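Local coordinates for protein beta-lactamase (Francisella tularensis subsp. tularensis, PDB 3P09) that probably hydrolyses the amide bond of beta-lactam antibiotics to give substituted beta-amino acids, as a class A serine beta-lactamase linked to antibiotic resistance, at residues 25-29 / 277-281; 28-32 / 52-56; 176-182 / 254-258; 214-219 / 271-275; 235-239 / 264-270. All blocks are in the same frame, centred on the assembly; numbering follows the deposited sequence. Where two conformers were deposited one is given.

Contact 1: 25-29 / 277-281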
# COMPACT_ATOMS: atom_id res chain seq x y z
N ASP A 25 -3.97 2.45 -23.19
CA ASP A 25 -2.57 2.08 -23.36
C ASP A 25 -1.74 3.25 -23.91
O ASP A 25 -0.66 3.55 -23.42
CB ASP A 25 -2.47 0.87 -24.29
CG ASP A 25 -1.03 0.44 -24.57
OD1 ASP A 25 -0.19 1.31 -24.90
OD2 ASP A 25 -0.74 -0.78 -24.47
N ASP A 26 -2.26 3.90 -24.96
CA ASP A 26 -1.58 5.03 -25.58
C ASP A 26 -1.41 6.16 -24.58
O ASP A 26 -0.39 6.85 -24.58
CB ASP A 26 -2.38 5.54 -26.78
CG ASP A 26 -2.47 4.53 -27.90
OD1 ASP A 26 -1.45 3.86 -28.19
OD2 ASP A 26 -3.56 4.41 -28.50
N SER A 27 -2.42 6.37 -23.75
CA SER A 27 -2.39 7.45 -22.78
C SER A 27 -1.38 7.20 -21.65
O SER A 27 -0.70 8.11 -21.21
CB SER A 27 -3.79 7.71 -22.22
OG SER A 27 -4.57 8.40 -23.17
N PHE A 28 -1.28 5.96 -21.20
CA PHE A 28 -0.29 5.63 -20.18
C PHE A 28 1.12 5.76 -20.75
O PHE A 28 2.02 6.27 -20.09
CB PHE A 28 -0.55 4.23 -19.62
CG PHE A 28 -1.87 4.11 -18.90
CD1 PHE A 28 -2.30 5.12 -18.06
CD2 PHE A 28 -2.67 3.00 -19.07
CE1 PHE A 28 -3.52 5.03 -17.40
CE2 PHE A 28 -3.90 2.89 -18.42
CZ PHE A 28 -4.32 3.90 -17.58
N LYS A 29 1.30 5.31 -21.99
CA LYS A 29 2.58 5.48 -22.68
C LYS A 29 2.99 6.95 -22.82
O LYS A 29 4.17 7.29 -22.72
CB LYS A 29 2.54 4.82 -24.06
CG LYS A 29 3.85 4.94 -24.84
CD LYS A 29 4.98 4.17 -24.18
CE LYS A 29 6.26 4.29 -24.99
NZ LYS A 29 7.34 3.38 -24.52
N ALA A 277 -2.54 9.67 -14.25
CA ALA A 277 -2.96 8.30 -14.50
C ALA A 277 -4.31 8.03 -13.86
O ALA A 277 -5.18 7.43 -14.48
CB ALA A 277 -1.92 7.32 -13.99
N ALA A 278 -4.48 8.48 -12.62
CA ALA A 278 -5.74 8.27 -11.90
C ALA A 278 -6.90 8.98 -12.57
O ALA A 278 -8.04 8.51 -12.52
CB ALA A 278 -5.61 8.72 -10.44
N LYS A 279 -6.63 10.12 -13.19
CA LYS A 279 -7.68 10.89 -13.85
C LYS A 279 -8.14 10.17 -15.12
O LYS A 279 -9.34 10.13 -15.44
CB LYS A 279 -7.19 12.30 -14.18
CG LYS A 279 -8.23 13.18 -14.86
CD LYS A 279 -9.54 13.17 -14.08
CE LYS A 279 -10.31 14.46 -14.27
NZ LYS A 279 -9.61 15.60 -13.62
N LEU A 280 -7.18 9.60 -15.84
CA LEU A 280 -7.49 8.82 -17.03
C LEU A 280 -8.40 7.68 -16.62
O LEU A 280 -9.38 7.38 -17.29
CB LEU A 280 -6.21 8.26 -17.65
CG LEU A 280 -5.33 9.30 -18.35
CD1 LEU A 280 -3.96 8.73 -18.70
CD2 LEU A 280 -6.03 9.82 -19.60
N ILE A 281 -8.07 7.06 -15.51
CA ILE A 281 -8.81 5.90 -15.07
C ILE A 281 -10.21 6.29 -14.62
O ILE A 281 -11.20 5.63 -14.98
CB ILE A 281 -8.05 5.16 -13.97
CG1 ILE A 281 -6.78 4.53 -14.59
CG2 ILE A 281 -8.92 4.10 -13.34
CD1 ILE A 281 -5.69 4.22 -13.61
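Ala277 meets the Phe28 ring twice. Its carbonyl O lies at the ring edge, near the ring plane, 4.1 Å from Phe28 CE1. Its methyl is a little further off, with Ala277 CB 4.4 Å from the same Phe28 CE1. One turn on, Leu280 points toward the other helix. Its CD1 branch drops between two neighbours, 3.7 Å from Ser27 CB and 3.9 Å from Phe28 CE1. The CD2 branch stays with Ser27 and lies near its CB and OG. Leu280 and Phe28 run past each other in opposite directions.

The helices concerned are the N-terminal helix 24-35 and the C-terminal helix 271-289. They pack side by side on one face of the five-stranded sheet of the class A beta-lactamase fold. The axes of segments 25-29 and 277-281 are 10.6 Å apart and nearly antiparallel, at 167°.

Ile281 comes last. Its CG1 reaches the far edge of the Phe28 ring, 3.9 Å from Phe28 CZ, and the two side chains cross at about a right angle. Phe28 CG lies anti to its own carbonyl carbon (chi1 -64°), which carries the ring across to Ile281. Ile281 also rests on Leu255 and Ile257 of strand 253-260 in that sheet.

Contact 2: 28-32 / 52-56. With SO4 (sulfate ion), chain D.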
# COMPACT_ATOMS: atom_id res chain seq x y z
N PHE A 28 -1.28 5.96 -21.20
CA PHE A 28 -0.29 5.63 -20.18
C PHE A 28 1.12 5.76 -20.75
O PHE A 28 2.02 6.27 -20.09
CB PHE A 28 -0.55 4.23 -19.62
CG PHE A 28 -1.87 4.11 -18.90
CD1 PHE A 28 -2.30 5.12 -18.06
CD2 PHE A 28 -2.67 3.00 -19.07
CE1 PHE A 28 -3.52 5.03 -17.40
CE2 PHE A 28 -3.90 2.89 -18.42
CZ PHE A 28 -4.32 3.90 -17.58
N LYS A 29 1.30 5.31 -21.99
CA LYS A 29 2.58 5.48 -22.68
C LYS A 29 2.99 6.95 -22.82
O LYS A 29 4.17 7.29 -22.72
CB LYS A 29 2.54 4.82 -24.06
CG LYS A 29 3.85 4.94 -24.84
CD LYS A 29 4.98 4.17 -24.18
CE LYS A 29 6.26 4.29 -24.99
NZ LYS A 29 7.34 3.38 -24.52
N ASN A 30 2.02 7.82 -23.06
CA ASN A 30 2.31 9.25 -23.12
C ASN A 30 2.83 9.77 -21.79
O ASN A 30 3.73 10.62 -21.76
CB ASN A 30 1.09 10.04 -23.59
CG ASN A 30 0.77 9.82 -25.06
OD1 ASN A 30 1.63 9.39 -25.84
ND2 ASN A 30 -0.47 10.12 -25.46
N LEU A 31 2.29 9.26 -20.69
CA LEU A 31 2.77 9.68 -19.37
C LEU A 31 4.23 9.28 -19.18
O LEU A 31 5.02 10.05 -18.62
CB LEU A 31 1.91 9.09 -18.25
CG LEU A 31 0.43 9.49 -18.21
CD1 LEU A 31 -0.28 8.78 -17.06
CD2 LEU A 31 0.29 11.00 -18.07
N GLU A 32 4.59 8.09 -19.64
CA GLU A 32 5.97 7.61 -19.55
C GLU A 32 6.93 8.48 -20.37
O GLU A 32 8.01 8.83 -19.91
CB GLU A 32 6.07 6.14 -19.96
CG GLU A 32 5.57 5.20 -18.86
CD GLU A 32 5.43 3.75 -19.30
OE1 GLU A 32 5.40 3.48 -20.52
OE2 GLU A 32 5.34 2.86 -18.42
N ILE A 52 -8.77 -2.52 -16.45
CA ILE A 52 -7.73 -1.63 -16.96
C ILE A 52 -6.37 -2.05 -16.40
O ILE A 52 -6.21 -2.20 -15.20
CB ILE A 52 -8.00 -0.17 -16.55
CG1 ILE A 52 -9.45 0.21 -16.85
CG2 ILE A 52 -7.04 0.77 -17.25
CD1 ILE A 52 -9.87 1.57 -16.30
N LYS A 53 -5.39 -2.25 -17.27
CA LYS A 53 -4.09 -2.73 -16.82
C LYS A 53 -2.99 -2.23 -17.75
O LYS A 53 -3.22 -2.07 -18.94
CB LYS A 53 -4.08 -4.26 -16.77
CG LYS A 53 -4.44 -4.90 -18.09
CD LYS A 53 -4.66 -6.41 -18.01
CE LYS A 53 -5.16 -6.92 -19.37
NZ LYS A 53 -5.22 -8.39 -19.47
N TYR A 54 -1.81 -1.97 -17.21
CA TYR A 54 -0.70 -1.50 -18.03
C TYR A 54 0.58 -1.77 -17.28
O TYR A 54 0.71 -1.38 -16.12
CB TYR A 54 -0.87 -0.01 -18.29
CG TYR A 54 0.18 0.59 -19.21
CD1 TYR A 54 1.32 1.20 -18.69
CD2 TYR A 54 0.01 0.55 -20.58
CE1 TYR A 54 2.27 1.75 -19.52
CE2 TYR A 54 0.97 1.12 -21.43
CZ TYR A 54 2.09 1.71 -20.89
OH TYR A 54 3.05 2.27 -21.70
N ASN A 55 1.53 -2.46 -17.93
CA ASN A 55 2.73 -2.93 -17.25
C ASN A 55 2.38 -3.67 -15.96
O ASN A 55 3.07 -3.52 -14.96
CB ASN A 55 3.65 -1.75 -16.89
CG ASN A 55 4.49 -1.29 -18.06
OD1 ASN A 55 4.85 -2.09 -18.93
ND2 ASN A 55 4.82 0.00 -18.09
N GLU A 56 1.30 -4.44 -15.97
CA GLU A 56 0.77 -4.97 -14.72
C GLU A 56 1.65 -6.07 -14.12
O GLU A 56 1.45 -6.46 -12.97
CB GLU A 56 -0.67 -5.47 -14.88
CG GLU A 56 -0.81 -6.76 -15.66
CD GLU A 56 -0.82 -6.56 -17.16
OE1 GLU A 56 -0.55 -5.43 -17.62
OE2 GLU A 56 -1.11 -7.53 -17.89
S SO4 D . -5.95 -9.86 -16.34
O1 SO4 D . -6.94 -8.81 -16.58
O2 SO4 D . -5.12 -10.04 -17.53
O3 SO4 D . -5.10 -9.51 -15.21
O4 SO4 D . -6.65 -11.11 -16.05
O HOH W 1 6.05 0.77 -20.53
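Tyr54 chi1 is -176°, with the ring carbon CG turned away from the amide nitrogen, and this sends the ring from the edge strand 53-54 against helix 24-35. Glu32 CG points away from its own carbonyl carbon, and the extended chain beyond brings the carboxylate to the phenol. The bond between them runs from Tyr54 OH to Glu32 OE1, 2.9 Å long. The hydroxyl meets OE1 from above the carboxylate plane, about 50° out of it.

The ring of Tyr54 is also held by its face. Phe28 CB sits almost over the centre, 3.5 Å from the centroid of the Tyr54 ring, in a CH-pi contact. The two aromatic rings meet obliquely, their planes 54° apart. Phe28 CD2 packs on Tyr54 CB at 3.6 Å. At the Phe28 edge, CE2 meets Ile52 CG2 at 4.0 Å. Lys29 CB lies beside Tyr54 OH.

A water joins the polar ends, donating to Glu32 OE1 and accepting from Asn55 ND2. Strand 38-44 holds the same groups, since Ile39 N binds Glu32 OE2 and Ile39 O takes the Asn55 amide. On the outer side of the strand, Lys53 NZ bonds a sulfate, probably from the crystallisation liquor.

Glu32 OE1 thus receives both the phenol and the water, while OE2 has a backbone N-H. Such donors would probably favour the carboxylate form of this buried acid.

Contact 3: 176-182 / 254-258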
# COMPACT_ATOMS: atom_id res chain seq x y z
N THR A 176 7.15 -5.38 -5.98
CA THR A 176 5.89 -6.09 -6.24
C THR A 176 5.45 -5.71 -7.66
O THR A 176 6.12 -4.91 -8.31
CB THR A 176 4.82 -5.70 -5.19
OG1 THR A 176 3.62 -6.46 -5.41
CG2 THR A 176 4.51 -4.21 -5.27
N THR A 177 4.33 -6.27 -8.13
CA THR A 177 3.77 -5.89 -9.43
C THR A 177 2.42 -5.21 -9.20
O THR A 177 1.77 -5.46 -8.18
CB THR A 177 3.51 -7.12 -10.34
OG1 THR A 177 2.57 -8.00 -9.69
CG2 THR A 177 4.81 -7.89 -10.65
N PRO A 178 1.99 -4.37 -10.15
CA PRO A 178 0.66 -3.77 -9.98
C PRO A 178 -0.43 -4.84 -9.81
O PRO A 178 -1.33 -4.69 -9.00
CB PRO A 178 0.47 -2.98 -11.28
CG PRO A 178 1.88 -2.62 -11.73
CD PRO A 178 2.70 -3.85 -11.34
N LYS A 179 -0.33 -5.93 -10.56
CA LYS A 179 -1.35 -6.97 -10.47
C LYS A 179 -1.38 -7.60 -9.08
O LYS A 179 -2.44 -7.71 -8.46
CB LYS A 179 -1.10 -8.03 -11.56
CG LYS A 179 -2.20 -9.08 -11.70
CD LYS A 179 -1.87 -10.04 -12.85
CE LYS A 179 -2.93 -11.13 -12.96
NZ LYS A 179 -2.65 -12.11 -14.05
N ALA A 180 -0.21 -8.00 -8.58
CA ALA A 180 -0.15 -8.73 -7.33
C ALA A 180 -0.63 -7.87 -6.16
O ALA A 180 -1.42 -8.32 -5.33
CB ALA A 180 1.28 -9.25 -7.07
N ILE A 181 -0.15 -6.64 -6.10
CA ILE A 181 -0.42 -5.78 -4.96
C ILE A 181 -1.88 -5.34 -4.96
O ILE A 181 -2.47 -5.15 -3.91
CB ILE A 181 0.50 -4.56 -4.90
CG1 ILE A 181 0.51 -3.98 -3.49
CG2 ILE A 181 0.09 -3.51 -5.95
CD1 ILE A 181 1.13 -4.94 -2.48
N THR A 182 -2.48 -5.23 -6.15
CA THR A 182 -3.87 -4.79 -6.27
C THR A 182 -4.83 -5.94 -5.96
O THR A 182 -5.83 -5.75 -5.28
CB THR A 182 -4.16 -4.21 -7.69
OG1 THR A 182 -3.33 -3.07 -7.91
CG2 THR A 182 -5.62 -3.76 -7.83
N ALA A 254 -10.60 -2.11 -6.85
CA ALA A 254 -9.27 -1.83 -6.31
C ALA A 254 -8.46 -1.24 -7.44
O ALA A 254 -8.67 -1.57 -8.61
CB ALA A 254 -8.62 -3.08 -5.78
N LEU A 255 -7.53 -0.35 -7.10
CA LEU A 255 -6.71 0.28 -8.12
C LEU A 255 -5.32 0.46 -7.57
O LEU A 255 -5.15 1.09 -6.53
CB LEU A 255 -7.31 1.63 -8.51
CG LEU A 255 -6.42 2.56 -9.34
CD1 LEU A 255 -6.04 1.92 -10.69
CD2 LEU A 255 -7.13 3.89 -9.54
N GLY A 256 -4.33 -0.11 -8.25
CA GLY A 256 -2.93 0.09 -7.90
C GLY A 256 -2.25 0.88 -8.99
O GLY A 256 -2.41 0.55 -10.17
N ILE A 257 -1.51 1.92 -8.62
CA ILE A 257 -0.69 2.68 -9.56
C ILE A 257 0.71 2.81 -8.98
O ILE A 257 0.89 3.37 -7.90
CB ILE A 257 -1.27 4.10 -9.81
CG1 ILE A 257 -2.72 4.02 -10.30
CG2 ILE A 257 -0.40 4.85 -10.79
CD1 ILE A 257 -3.38 5.37 -10.47
N LEU A 258 1.70 2.24 -9.67
CA LEU A 258 3.08 2.24 -9.19
C LEU A 258 3.92 2.97 -10.23
O LEU A 258 3.68 2.85 -11.44
CB LEU A 258 3.60 0.82 -9.00
CG LEU A 258 2.61 -0.15 -8.30
CD1 LEU A 258 3.23 -1.54 -8.19
CD2 LEU A 258 2.18 0.33 -6.93
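Thr182 faces strand 254-258 from the start of helix 178-190. Its CB lies 4.1 Å from Gly256 N and carries two branches that part over the strand. OG1 is anti to the carbonyl carbon (chi1 -61°), which turns the hydroxyl back along its own helix. There it donates to Pro178 O at 2.8 Å from Thr182 OG1. That oxygen also takes the helical bond from Thr182 N, and the two donors reach it from opposite faces of its plane. OG1 rests closely on Gly256 as well, 3.2 Å from Gly256 CA. Glycine has no side chain to stand in its way. The other branch ends on Ala254, two residues back along the strand and pointing at the helix, with Thr182 CG2 3.7 Å from Ala254 CB.

Strand 253-260 is the central strand of the five-stranded sheet. Helix 178-190 packs on the face opposite helix 271-289, so the sheet lies between helices, as in the class A beta-lactamase fold.

Further along, Leu258 packs against the first turn of the helix. Its CD1 lies 3.9 Å from Pro178 CG and touches Thr176 CG2 and Ile181 CG2 more loosely. Thr177 is the N-cap, its OG1 accepting from Ala180 N at 3.0 Å.

Contact 4: 214-219 / 271-275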
# COMPACT_ATOMS: atom_id res chain seq x y z
N ASN A 214 -2.71 13.69 -2.43
CA ASN A 214 -2.22 14.23 -3.69
C ASN A 214 -1.90 13.15 -4.71
O ASN A 214 -1.16 13.37 -5.67
CB ASN A 214 -1.01 15.14 -3.46
CG ASN A 214 -1.40 16.46 -2.82
OD1 ASN A 214 -2.11 17.26 -3.43
ND2 ASN A 214 -0.95 16.69 -1.60
N ARG A 215 -2.46 11.96 -4.49
CA ARG A 215 -2.25 10.86 -5.41
C ARG A 215 -3.58 10.43 -6.03
O ARG A 215 -4.23 11.25 -6.66
CB ARG A 215 -1.44 9.75 -4.75
CG ARG A 215 -0.05 10.29 -4.38
CD ARG A 215 0.87 9.28 -3.71
NE ARG A 215 2.08 9.94 -3.27
CZ ARG A 215 3.19 9.33 -2.86
NH1 ARG A 215 3.26 8.00 -2.82
NH2 ARG A 215 4.23 10.07 -2.48
N ILE A 216 -3.99 9.19 -5.86
CA ILE A 216 -5.23 8.75 -6.51
C ILE A 216 -6.43 9.62 -6.12
O ILE A 216 -7.23 10.02 -6.99
CB ILE A 216 -5.54 7.27 -6.20
CG1 ILE A 216 -4.54 6.36 -6.92
CG2 ILE A 216 -6.96 6.94 -6.58
CD1 ILE A 216 -4.58 4.89 -6.50
N ALA A 217 -6.56 9.89 -4.83
CA ALA A 217 -7.70 10.65 -4.31
C ALA A 217 -7.86 11.99 -5.01
O ALA A 217 -8.98 12.47 -5.21
CB ALA A 217 -7.57 10.85 -2.80
N PHE A 218 -6.73 12.59 -5.38
CA PHE A 218 -6.70 13.90 -6.01
C PHE A 218 -7.55 13.95 -7.29
O PHE A 218 -8.01 15.02 -7.70
CB PHE A 218 -5.24 14.24 -6.33
CG PHE A 218 -5.03 15.62 -6.91
CD1 PHE A 218 -5.10 15.83 -8.27
CD2 PHE A 218 -4.73 16.69 -6.08
CE1 PHE A 218 -4.88 17.10 -8.80
CE2 PHE A 218 -4.52 17.95 -6.60
CZ PHE A 218 -4.59 18.15 -7.97
N SER A 219 -7.76 12.80 -7.92
CA SER A 219 -8.39 12.76 -9.22
C SER A 219 -9.73 12.04 -9.24
O SER A 219 -10.38 11.97 -10.28
CB SER A 219 -7.45 12.11 -10.25
OG SER A 219 -6.26 12.87 -10.38
N GLU A 271 4.35 12.74 -7.79
CA GLU A 271 2.93 12.55 -7.52
C GLU A 271 2.06 12.94 -8.71
O GLU A 271 0.95 12.43 -8.88
CB GLU A 271 2.52 13.34 -6.27
CG GLU A 271 3.17 12.85 -4.97
CD GLU A 271 2.57 13.50 -3.72
OE1 GLU A 271 2.58 14.74 -3.63
OE2 GLU A 271 2.07 12.75 -2.85
N GLU A 272 2.55 13.85 -9.54
CA GLU A 272 1.73 14.36 -10.63
C GLU A 272 1.40 13.27 -11.64
O GLU A 272 0.30 13.24 -12.19
CB GLU A 272 2.43 15.52 -11.34
CG GLU A 272 3.31 16.36 -10.44
CD GLU A 272 2.71 17.71 -10.11
OE1 GLU A 272 2.19 18.37 -11.04
OE2 GLU A 272 2.77 18.12 -8.93
N ILE A 273 2.34 12.37 -11.89
CA ILE A 273 2.05 11.30 -12.83
C ILE A 273 0.95 10.37 -12.30
O ILE A 273 0.09 9.91 -13.06
CB ILE A 273 3.29 10.50 -13.23
CG1 ILE A 273 3.01 9.73 -14.52
CG2 ILE A 273 3.75 9.56 -12.10
CD1 ILE A 273 4.21 8.91 -15.01
N ILE A 274 0.97 10.11 -10.99
CA ILE A 274 -0.10 9.35 -10.37
C ILE A 274 -1.43 10.10 -10.55
O ILE A 274 -2.45 9.50 -10.90
CB ILE A 274 0.16 9.13 -8.85
CG1 ILE A 274 1.57 8.60 -8.61
CG2 ILE A 274 -0.89 8.18 -8.27
CD1 ILE A 274 1.82 7.25 -9.19
N GLN A 275 -1.42 11.41 -10.32
CA GLN A 275 -2.65 12.18 -10.48
C GLN A 275 -3.22 12.02 -11.88
O GLN A 275 -4.42 11.81 -12.08
CB GLN A 275 -2.40 13.66 -10.21
CG GLN A 275 -1.95 13.93 -8.80
CD GLN A 275 -1.50 15.35 -8.63
OE1 GLN A 275 -1.48 16.12 -9.59
NE2 GLN A 275 -1.13 15.72 -7.40
O HOH W 2 -0.35 12.51 -1.34
O HOH W 3 2.06 15.34 -1.09
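The charged pair is Arg215 with Glu271. Arg215 NE donates to Glu271 OE2 at 2.8 Å in a salt bridge with a nearly straight bond, 166° at the hydrogen. The acid comes in at the edge of the guanidinium, close to its plane, and offers the anti lone pair of OE2. The guanidinium and carboxylate planes stand 83° apart. The Arg215 chain is extended from CG to NE, which brings NE to the carboxylate of Glu271. Its NH1 and NH2 bind elsewhere, to the backbone O of Gly231 and Asn240 and to Thr232 OG1.

Two further hydrogen bonds join loop and helix, one to a loop carbonyl and one to a helix carbonyl. Gln275 NE2 donates to Asn214 O at 2.9 Å, and the acceptor lies in the amide plane. Ser219 OG donates to Gln275 O at 2.7 Å.

This loop leads from helix 196-208 into strand 225-232 of the class A beta-lactamase sheet. It is fastened here to the first turns of the C-terminal helix 271-289.

A flat pair stacks where Phe218 is exposed. The Gln275 amide lies over one face of the Phe218 ring, with Gln275 CD 3.6 Å above its plane and shifted toward its rim. The two planes are only 8° apart.

The apolar contacts lie inward. Ile274 CG2 sits 3.9 Å from Arg215 CB and 4.3 Å from Ile216 CG1. Two waters add links: one accepts from Asn214 N and donates to Glu271 OE2, and the other donates to Glu271 OE1 and accepts weakly from Asn214 ND2.

Contact 5: 235-239 / 264-270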
# COMPACT_ATOMS: atom_id res chain seq x y z
N GLN A 235 14.02 6.99 -3.61
CA GLN A 235 14.98 6.75 -4.67
C GLN A 235 14.25 6.16 -5.88
O GLN A 235 13.13 5.68 -5.75
CB GLN A 235 16.09 5.83 -4.20
CG GLN A 235 15.62 4.52 -3.61
CD GLN A 235 16.71 3.47 -3.57
OE1 GLN A 235 17.87 3.75 -3.25
NE2 GLN A 235 16.34 2.23 -3.91
N TYR A 236 14.91 6.22 -7.04
CA TYR A 236 14.34 5.75 -8.30
C TYR A 236 12.94 6.32 -8.54
O TYR A 236 12.07 5.65 -9.12
CB TYR A 236 14.32 4.22 -8.38
CG TYR A 236 15.71 3.62 -8.37
CD1 TYR A 236 16.57 3.78 -9.45
CD2 TYR A 236 16.16 2.90 -7.27
CE1 TYR A 236 17.84 3.23 -9.44
CE2 TYR A 236 17.43 2.35 -7.25
CZ TYR A 236 18.27 2.52 -8.33
OH TYR A 236 19.53 1.96 -8.31
N ALA A 237 12.74 7.56 -8.11
CA ALA A 237 11.47 8.26 -8.24
C ALA A 237 10.27 7.41 -7.80
O ALA A 237 9.14 7.67 -8.20
CB ALA A 237 11.27 8.73 -9.68
N ALA A 238 10.52 6.39 -6.96
CA ALA A 238 9.47 5.41 -6.67
C ALA A 238 8.33 6.05 -5.90
O ALA A 238 8.50 6.53 -4.77
CB ALA A 238 10.03 4.20 -5.90
N THR A 239 7.15 6.05 -6.51
CA THR A 239 5.99 6.74 -5.95
C THR A 239 4.78 5.85 -6.20
O THR A 239 4.45 5.57 -7.35
CB THR A 239 5.77 8.10 -6.66
OG1 THR A 239 7.03 8.78 -6.83
CG2 THR A 239 4.82 8.99 -5.87
N ASP A 264 17.43 6.18 -12.91
CA ASP A 264 17.91 7.34 -12.18
C ASP A 264 17.69 7.17 -10.68
O ASP A 264 16.61 7.48 -10.16
CB ASP A 264 17.20 8.60 -12.68
CG ASP A 264 17.91 9.87 -12.28
OD1 ASP A 264 18.76 9.82 -11.36
OD2 ASP A 264 17.62 10.93 -12.88
N LYS A 265 18.70 6.68 -9.99
CA LYS A 265 18.57 6.42 -8.56
C LYS A 265 18.18 7.67 -7.80
O LYS A 265 17.40 7.61 -6.84
CB LYS A 265 19.87 5.85 -7.98
CG LYS A 265 19.74 5.45 -6.53
CD LYS A 265 20.99 4.71 -6.04
CE LYS A 265 20.77 4.15 -4.65
NZ LYS A 265 21.94 3.37 -4.18
N ASN A 266 18.73 8.80 -8.21
CA ASN A 266 18.48 10.03 -7.47
C ASN A 266 17.23 10.80 -7.88
O ASN A 266 16.96 11.86 -7.31
CB ASN A 266 19.71 10.94 -7.52
CG ASN A 266 20.88 10.35 -6.78
OD1 ASN A 266 20.71 9.64 -5.79
ND2 ASN A 266 22.09 10.63 -7.25
N ALA A 267 16.47 10.30 -8.85
CA ALA A 267 15.26 11.02 -9.25
C ALA A 267 14.26 11.06 -8.09
O ALA A 267 14.03 10.06 -7.41
CB ALA A 267 14.63 10.39 -10.49
N PRO A 268 13.66 12.24 -7.84
CA PRO A 268 12.73 12.42 -6.73
C PRO A 268 11.34 11.86 -7.04
O PRO A 268 11.04 11.58 -8.20
CB PRO A 268 12.67 13.94 -6.58
CG PRO A 268 12.92 14.45 -7.94
CD PRO A 268 13.91 13.50 -8.57
N SER A 269 10.52 11.69 -6.02
CA SER A 269 9.16 11.18 -6.20
C SER A 269 8.35 12.06 -7.17
O SER A 269 8.64 13.25 -7.35
CB SER A 269 8.45 11.10 -4.86
OG SER A 269 8.27 12.40 -4.32
N ASN A 270 7.33 11.48 -7.77
CA ASN A 270 6.52 12.19 -8.75
C ASN A 270 5.05 11.87 -8.52
O ASN A 270 4.56 10.85 -8.98
CB ASN A 270 6.93 11.77 -10.17
CG ASN A 270 6.14 12.48 -11.25
OD1 ASN A 270 5.08 13.07 -10.99
ND2 ASN A 270 6.64 12.44 -12.48
O HOH W 4 20.67 1.19 -6.04
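Thr239 OG1 works in two directions. It accepts from Asn270 N across the contact, 2.9 Å away, in a nearly straight bond (166°). It donates to Ala237 O within its own loop, at 2.7 Å. The hydroxyl thus ties the turn 235-238 to the residue just before helix 271-289. Asn270 is the N-cap of that helix, and its OD1 takes Ile273 N.

Two backbone bonds continue the seam. Tyr236 N donates to Lys265 O, and Ala237 N donates to Ala267 O, both at 2.9 Å. The second is clearly bent, 134° at the hydrogen. Beside it, Ala237 CB touches Ala267 CB at 3.8 Å.

Lys265 crosses the Tyr236 ring at a slant. Its CA sits over one face, 3.7 Å from the centroid of the Tyr236 ring and shifted toward the rim, a CH-pi contact. With chi1 at -175° the extended Lys265 chain runs out past the phenol end. A water bound to Tyr236 OH also reaches Lys265 NZ, though weakly. Lys265 CE comes to 3.2 Å from Gln235 OE1.

Both segments are connections at one end of the sheet. Residues 235-238 form a type I' turn in the beta hairpin of strands 225-232 and 239-246. Residues 264-267 make a type I turn on the way from strand 253-260 to the C-terminal helix of this class A beta-lactamase fold.

Contacts 1 and 2 share Phe28 and Lys29, and their centres are 6 Å apart. Contacts 1 and 4 lie along the same helix, 271-289, with centres 12 Å apart. The helix of contact 3 is on the other face of the sheet. Contact 3 still reaches them through strand 253-260: Ile257 CG2 packs on Ile274 CD1 at 3.6 Å, and Ile281 CD1 meets Leu255 CD1 at 3.7 Å. Glu56 O and Lys179 N, 3.0 Å apart, probably join contacts 2 and 3 by a hydrogen bond. Contact 5 adjoins contact 4, where Arg215 CZ touches Thr239 CG2. The side chains of Arg215 and Ile181 lie near, without touching, the probable active-site group Ser64, Lys67, Ser125 and Lys229.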